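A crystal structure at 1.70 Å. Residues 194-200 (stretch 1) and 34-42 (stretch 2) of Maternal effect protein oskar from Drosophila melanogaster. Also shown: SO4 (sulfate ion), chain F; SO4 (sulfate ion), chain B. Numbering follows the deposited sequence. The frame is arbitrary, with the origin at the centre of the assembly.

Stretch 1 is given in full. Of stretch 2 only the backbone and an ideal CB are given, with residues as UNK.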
ATOM      1  N   GLY A 194       2.029  15.922  -4.859  1.00 13.97           N
ATOM      2  CA  GLY A 194       1.223  14.852  -4.298  1.00 12.98           C
ATOM      3  C   GLY A 194       2.003  13.944  -3.373  1.00 15.20           C
ATOM      4  O   GLY A 194       1.546  13.644  -2.264  1.00 13.31           O
ATOM      5  N   ARG A 195       3.179  13.509  -3.815  1.00 12.42           N
ATOM      6  CA  ARG A 195       4.021  12.658  -2.976  1.00 11.22           C
ATOM      7  C   ARG A 195       4.398  13.341  -1.677  1.00 14.97           C
ATOM      8  O   ARG A 195       4.387  12.732  -0.622  1.00 13.28           O
ATOM      9  CB  ARG A 195       5.286  12.253  -3.736  1.00 14.40           C
ATOM     10  CG  ARG A 195       5.042  11.350  -4.917  1.00 13.11           C
ATOM     11  CD  ARG A 195       6.347  10.800  -5.482  1.00 12.97           C
ATOM     12  NE  ARG A 195       7.283  11.819  -5.969  1.00 13.66           N
ATOM     13  CZ  ARG A 195       7.283  12.316  -7.204  1.00 14.92           C
ATOM     14  NH1 ARG A 195       6.351  11.951  -8.061  1.00 12.35           N
ATOM     15  NH2 ARG A 195       8.195  13.204  -7.576  1.00 15.52           N
ATOM     16  N   GLN A 196       4.749  14.613  -1.751  1.00 12.92           N
ATOM     17  CA  GLN A 196       5.138  15.302  -0.528  1.00 18.37           C
ATOM     18  C   GLN A 196       3.956  15.491   0.419  1.00 15.88           C
ATOM     19  O   GLN A 196       4.122  15.357   1.621  1.00 15.03           O
ATOM     20  CB  GLN A 196       5.871  16.625  -0.793  1.00 25.34           C
ATOM     21  CG  GLN A 196       6.786  17.047   0.373  1.00 32.90           C
ATOM     22  CD  GLN A 196       7.825  15.980   0.760  1.00 36.30           C
ATOM     23  OE1 GLN A 196       8.045  15.715   1.943  1.00 23.68           O
ATOM     24  NE2 GLN A 196       8.478  15.381  -0.242  1.00 38.05           N
ATOM     25  N   ARG A 197       2.764  15.759  -0.114  1.00 14.20           N
ATOM     26  CA  ARG A 197       1.574  15.866   0.745  1.00 13.59           C
ATOM     27  C   ARG A 197       1.293  14.567   1.500  1.00 15.41           C
ATOM     28  O   ARG A 197       1.012  14.598   2.699  1.00 13.93           O
ATOM     29  CB  ARG A 197       0.337  16.308  -0.046  1.00 14.46           C
ATOM     30  CG  ARG A 197       0.340  17.796  -0.406  1.00 19.99           C
ATOM     31  CD  ARG A 197      -0.789  18.150  -1.380  1.00 23.99           C
ATOM     32  NE  ARG A 197      -2.103  18.176  -0.749  1.00 27.20           N
ATOM     33  CZ  ARG A 197      -2.604  19.239  -0.126  1.00 31.58           C
ATOM     34  NH1 ARG A 197      -1.893  20.351  -0.034  1.00 33.14           N
ATOM     35  NH2 ARG A 197      -3.805  19.187   0.423  1.00 32.47           N
ATOM     36  N   VAL A 198       1.370  13.439   0.798  1.00 12.91           N
ATOM     37  CA  VAL A 198       1.097  12.128   1.411  1.00 14.35           C
ATOM     38  C   VAL A 198       2.151  11.807   2.463  1.00 15.03           C
ATOM     39  O   VAL A 198       1.823  11.411   3.579  1.00 10.62           O
ATOM     40  CB  VAL A 198       1.055  10.999   0.369  1.00 12.88           C
ATOM     41  CG1 VAL A 198       1.080   9.622   1.048  1.00 13.32           C
ATOM     42  CG2 VAL A 198      -0.174  11.150  -0.528  1.00 16.62           C
ATOM     43  N   LEU A 199       3.412  11.997   2.098  1.00 12.08           N
ATOM     44  CA  LEU A 199       4.521  11.723   3.004  1.00 14.41           C
ATOM     45  C   LEU A 199       4.395  12.557   4.281  1.00 16.21           C
ATOM     46  O   LEU A 199       4.569  12.047   5.385  1.00 13.21           O
ATOM     47  CB  LEU A 199       5.867  11.974   2.304  1.00 15.00           C
ATOM     48  CG  LEU A 199       7.118  11.707   3.150  1.00 20.82           C
ATOM     49  CD1 LEU A 199       7.169  10.257   3.613  1.00 17.32           C
ATOM     50  CD2 LEU A 199       8.405  12.079   2.383  1.00 18.28           C
ATOM     51  N   GLN A 200       4.062  13.834   4.133  1.00 15.41           N
ATOM     52  CA  GLN A 200       3.913  14.697   5.300  1.00 13.14           C
ATOM     53  C   GLN A 200       2.713  14.343   6.173  1.00 14.72           C
ATOM     54  O   GLN A 200       2.784  14.451   7.393  1.00 13.43           O
ATOM     55  CB  GLN A 200       3.901  16.165   4.887  1.00 18.64           C
ATOM     56  CG  GLN A 200       5.240  16.593   4.274  1.00 26.73           C
ATOM     57  CD  GLN A 200       6.410  16.360   5.224  1.00 25.53           C
ATOM     58  OE1 GLN A 200       6.323  16.661   6.415  1.00 25.74           O
ATOM     59  NE2 GLN A 200       7.505  15.820   4.699  1.00 20.22           N
ATOM     60  N   UNK A  34       5.430   2.066  -3.430  1.00 10.11           N
ATOM     61  CA  UNK A  34       6.703   1.748  -4.078  1.00  9.20           C
ATOM     62  C   UNK A  34       7.285   3.000  -4.740  1.00 12.71           C
ATOM     63  O   UNK A  34       8.460   3.324  -4.559  1.00 11.33           O
ATOM     64  CB  UNK A  34       6.518   0.634  -5.111  1.00  9.20           C
ATOM     65  N   UNK A  35       6.453   3.715  -5.493  1.00  9.24           N
ATOM     66  CA  UNK A  35       6.912   4.914  -6.180  1.00 12.24           C
ATOM     67  C   UNK A  35       7.249   6.048  -5.219  1.00 11.86           C
ATOM     68  O   UNK A  35       8.252   6.743  -5.401  1.00 12.24           O
ATOM     69  CB  UNK A  35       5.847   5.382  -7.174  1.00 12.24           C
ATOM     70  N   UNK A  36       6.403   6.243  -4.212  1.00 10.33           N
ATOM     71  CA  UNK A  36       6.699   7.194  -3.149  1.00  9.14           C
ATOM     72  C   UNK A  36       8.081   6.927  -2.574  1.00  9.31           C
ATOM     73  O   UNK A  36       8.885   7.844  -2.426  1.00 11.44           O
ATOM     74  CB  UNK A  36       5.639   7.122  -2.048  1.00  9.14           C
ATOM     75  N   UNK A  37       8.360   5.666  -2.266  1.00 10.80           N
ATOM     76  CA  UNK A  37       9.646   5.306  -1.672  1.00 10.73           C
ATOM     77  C   UNK A  37      10.814   5.489  -2.636  1.00 11.46           C
ATOM     78  O   UNK A  37      11.913   5.879  -2.224  1.00 10.62           O
ATOM     79  CB  UNK A  37       9.606   3.855  -1.189  1.00 10.73           C
ATOM     80  N   UNK A  38      10.575   5.221  -3.917  1.00  9.81           N
ATOM     81  CA  UNK A  38      11.627   5.357  -4.924  1.00 11.55           C
ATOM     82  C   UNK A  38      12.009   6.820  -5.073  1.00 12.24           C
ATOM     83  O   UNK A  38      13.186   7.177  -5.151  1.00 12.69           O
ATOM     84  CB  UNK A  38      11.176   4.782  -6.268  1.00 11.55           C
ATOM     85  N   UNK A  39      11.001   7.678  -5.078  1.00 10.44           N
ATOM     86  CA  UNK A  39      11.235   9.096  -5.324  1.00 11.13           C
ATOM     87  C   UNK A  39      11.645   9.903  -4.099  1.00 13.02           C
ATOM     88  O   UNK A  39      12.386  10.887  -4.226  1.00 14.26           O
ATOM     89  CB  UNK A  39       9.969   9.715  -5.920  1.00 11.13           C
ATOM     90  N   UNK A  40      11.165   9.504  -2.921  1.00 11.95           N
ATOM     91  CA  UNK A  40      11.327  10.322  -1.729  1.00 11.65           C
ATOM     92  C   UNK A  40      12.174   9.650  -0.652  1.00 13.83           C
ATOM     93  O   UNK A  40      12.708  10.329   0.218  1.00 18.58           O
ATOM     94  CB  UNK A  40       9.952  10.671  -1.155  1.00 11.65           C
ATOM     95  N   UNK A  41      12.304   8.324  -0.712  1.00 12.30           N
ATOM     96  CA  UNK A  41      12.927   7.582   0.391  1.00 12.65           C
ATOM     97  C   UNK A  41      14.141   6.733  -0.005  1.00 14.21           C
ATOM     98  O   UNK A  41      14.563   5.860   0.756  1.00 16.67           O
ATOM     99  CB  UNK A  41      11.879   6.671   1.033  1.00 12.65           C
ATOM    100  N   UNK A  42      14.686   6.987  -1.194  1.00 14.27           N
ATOM    101  CA  UNK A  42      15.942   6.372  -1.645  1.00 18.64           C
ATOM    102  C   UNK A  42      15.918   4.846  -1.716  1.00 18.51           C
ATOM    103  O   UNK A  42      16.952   4.198  -1.573  1.00 17.85           O
ATOM    104  CB  UNK A  42      17.076   6.801  -0.711  1.00 18.64           C
TER
HETATM  105  S   SO4 F1611      17.852  -0.034  -8.922  1.00 26.01           S
HETATM  106  O1  SO4 F1611      17.942   1.191  -9.702  1.00 25.56           O
HETATM  107  O2  SO4 F1611      16.973  -0.984  -9.593  1.00 28.18           O
HETATM  108  O3  SO4 F1611      19.183  -0.607  -8.768  1.00 28.90           O
HETATM  109  O4  SO4 F1611      17.307   0.257  -7.593  1.00 22.61           O
HETATM  110  S   SO4 B1607       6.866  14.488 -10.959  1.00 17.87           S
HETATM  111  O1  SO4 B1607       6.993  14.624 -12.405  1.00 20.41           O
HETATM  112  O2  SO4 B1607       8.149  14.136 -10.369  1.00 17.56           O
HETATM  113  O3  SO4 B1607       6.426  15.758 -10.383  1.00 18.04           O
HETATM  114  O4  SO4 B1607       5.905  13.426 -10.690  1.00 18.68           O

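Stretch 1 is helical throughout and stretch 2 over 34-40; the two axes cross at -101° and approach to 10.5 Å, so only a short patch of each can touch. The nearest CA pair is Arg-195 CA and the CA of position 36, 6.1 Å apart, and Arg-195 has 123 Å² covered by the other stretch, the most of any residue here.

Position 34 has helical angles (-56/-48), and its ideal CB finds nothing of stretch 1 within 5.5 Å. Stretch 1 sets no preference among helix-compatible residues; the deposited one is Leu-34, which makes no contact here.

At position 35 CA-to-CB points sideways, and again nothing lies within 5.5 Å of the ideal CB. A short side chain would leave Arg-195 untouched, whereas a long or aromatic one could extend toward its guanidinium. The residue is Tyr-35: with chi1 at -173° (t), the end of the side chain comes nearer than its CB and brings Tyr-35 CE2 to 3.4 Å from Arg-195 NH1.

Position 36 also points sideways, with its ideal CB 5.1 Å from Arg-195 CD. Stretch 1 offers aliphatic surface here, the first carbons of Arg-195 and, a little further off, the CG1 methyl of Val-198, so a medium-sized apolar chain such as leucine, isoleucine or methionine would suit. Leu-36 (chi1 t, chi2 p) places CD1 3.6 Å from Arg-195 CB and CD2 4.2 Å from Val-198 CG1.

Position 37 directs CA-to-CB away from stretch 1, which therefore does not select its size. It is Ala-37, whose CB comes no nearer than 8.3 Å to stretch 1, at Leu-199 CD1. Position 38 is out of reach, so stretch 1 sets no preference; a long basic chain, arginine or lysine, could extend toward the visible sulfate of chain F. Arg-38 grips it, through NH1 to O4 and NH2 to O1, both 2.8 Å.

Position 39 points toward stretch 1, its ideal CB only 3.4 Å from Arg-195 NE. A flexible chain able to lie along the planar guanidinium would fit. Met-39, with all three chi angles m, sets CB 3.4 Å from Arg-195 NE and carries CG over one guanidinium face.

Position 40 also points toward stretch 1; its ideal CB is 4.1 Å from Leu-199 CD2 and 5.0 Å from Gln-196 NE2. With the Arg-195 donors nearby, an acidic chain is the natural candidate, and glutamine could also accept. The residue is Glu-40. Its OE2 accepts a nearly linear hydrogen bond (174°) from Arg-195 NE at 3.0 Å, part of a salt bridge, at the edge of the guanidinium, near its plane. Water 1 reinforces the pair, donating to Glu-40 OE2 (2.7 Å) and accepting from Arg-195 NH2 (3.0 Å). Glu-40 CB lies 4.1 Å from Leu-199 CD2.

Position 41 is the first to leave helical angles (-123/15). Its CB points sideways, but a long apolar chain could reach Leu-199. Leu-41 does so, its CD2 4.4 Å from Leu-199 CD1.

Position 42 has a positive phi (60/29), favourable to glycine or asparagine, and lies out of reach. It is Lys-42, without contact to stretch 1.

Stretch 2 (34-42) LYLARMELK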
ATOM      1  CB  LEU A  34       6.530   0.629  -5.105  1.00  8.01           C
ATOM      2  CG  LEU A  34       7.802   0.152  -5.829  1.00 11.55           C
ATOM      3  CD1 LEU A  34       8.857  -0.258  -4.818  1.00 12.20           C
ATOM      4  CD2 LEU A  34       7.501  -1.012  -6.762  1.00 12.48           C
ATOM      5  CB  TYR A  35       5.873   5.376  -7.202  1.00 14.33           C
ATOM      6  CG  TYR A  35       6.310   6.526  -8.086  1.00 10.30           C
ATOM      7  CD1 TYR A  35       7.452   6.433  -8.888  1.00 12.38           C
ATOM      8  CD2 TYR A  35       5.553   7.690  -8.150  1.00 11.43           C
ATOM      9  CE1 TYR A  35       7.829   7.482  -9.702  1.00 11.25           C
ATOM     10  CE2 TYR A  35       5.918   8.735  -8.955  1.00 10.95           C
ATOM     11  CZ  TYR A  35       7.053   8.629  -9.739  1.00 13.37           C
ATOM     12  OH  TYR A  35       7.397   9.689 -10.543  1.00 13.75           O
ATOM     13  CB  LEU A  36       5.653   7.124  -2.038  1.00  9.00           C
ATOM     14  CG  LEU A  36       5.907   8.127  -0.906  1.00 14.38           C
ATOM     15  CD1 LEU A  36       5.860   9.517  -1.478  1.00 23.45           C
ATOM     16  CD2 LEU A  36       4.882   7.987   0.202  1.00 21.24           C
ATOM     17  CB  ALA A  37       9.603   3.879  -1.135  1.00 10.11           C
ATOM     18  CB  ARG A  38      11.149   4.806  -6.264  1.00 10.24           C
ATOM     19  CG  ARG A  38      12.146   4.961  -7.401  1.00 13.86           C
ATOM     20  CD  ARG A  38      13.425   4.195  -7.126  1.00 10.46           C
ATOM     21  NE  ARG A  38      14.179   4.002  -8.364  1.00 14.61           N
ATOM     22  CZ  ARG A  38      15.254   3.231  -8.473  1.00 19.03           C
ATOM     23  NH1 ARG A  38      15.709   2.590  -7.409  1.00 16.49           N
ATOM     24  NH2 ARG A  38      15.870   3.097  -9.653  1.00 17.92           N
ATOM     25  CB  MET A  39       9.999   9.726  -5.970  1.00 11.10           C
ATOM     26  CG  MET A  39       9.609   9.086  -7.295  1.00 12.57           C
ATOM     27  SD  MET A  39      10.909   9.112  -8.542  1.00 15.12           S
ATOM     28  CE  MET A  39      10.987  10.862  -8.867  1.00 13.43           C
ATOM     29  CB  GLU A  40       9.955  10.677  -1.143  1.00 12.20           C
ATOM     30  CG  GLU A  40       8.988  11.281  -2.145  1.00 19.12           C
ATOM     31  CD  GLU A  40       9.502  12.570  -2.750  1.00 22.67           C
ATOM     32  OE1 GLU A  40      10.226  13.311  -2.050  1.00 21.35           O
ATOM     33  OE2 GLU A  40       9.190  12.840  -3.930  1.00 19.84           O
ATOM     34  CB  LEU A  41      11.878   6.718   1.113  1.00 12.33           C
ATOM     35  CG  LEU A  41      10.680   7.486   1.686  1.00 12.91           C
ATOM     36  CD1 LEU A  41       9.560   6.526   2.082  1.00 12.01           C
ATOM     37  CD2 LEU A  41      11.101   8.322   2.892  1.00 16.67           C
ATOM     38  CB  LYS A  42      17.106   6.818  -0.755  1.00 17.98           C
ATOM     39  CG  LYS A  42      17.331   8.321  -0.755  1.00 26.92           C
ATOM     40  CD  LYS A  42      18.509   8.699   0.131  1.00 32.80           C
ATOM     41  CE  LYS A  42      18.928  10.140  -0.108  1.00 44.09           C
ATOM     42  NZ  LYS A  42      19.966  10.588   0.865  1.00 54.25           N
TER
HETATM   43  O   HOH W   1      10.714  13.713  -6.031  1.00 23.21           O
HETATM   44  O   HOH W   2       8.083  15.302  -3.311  1.00 37.88           O
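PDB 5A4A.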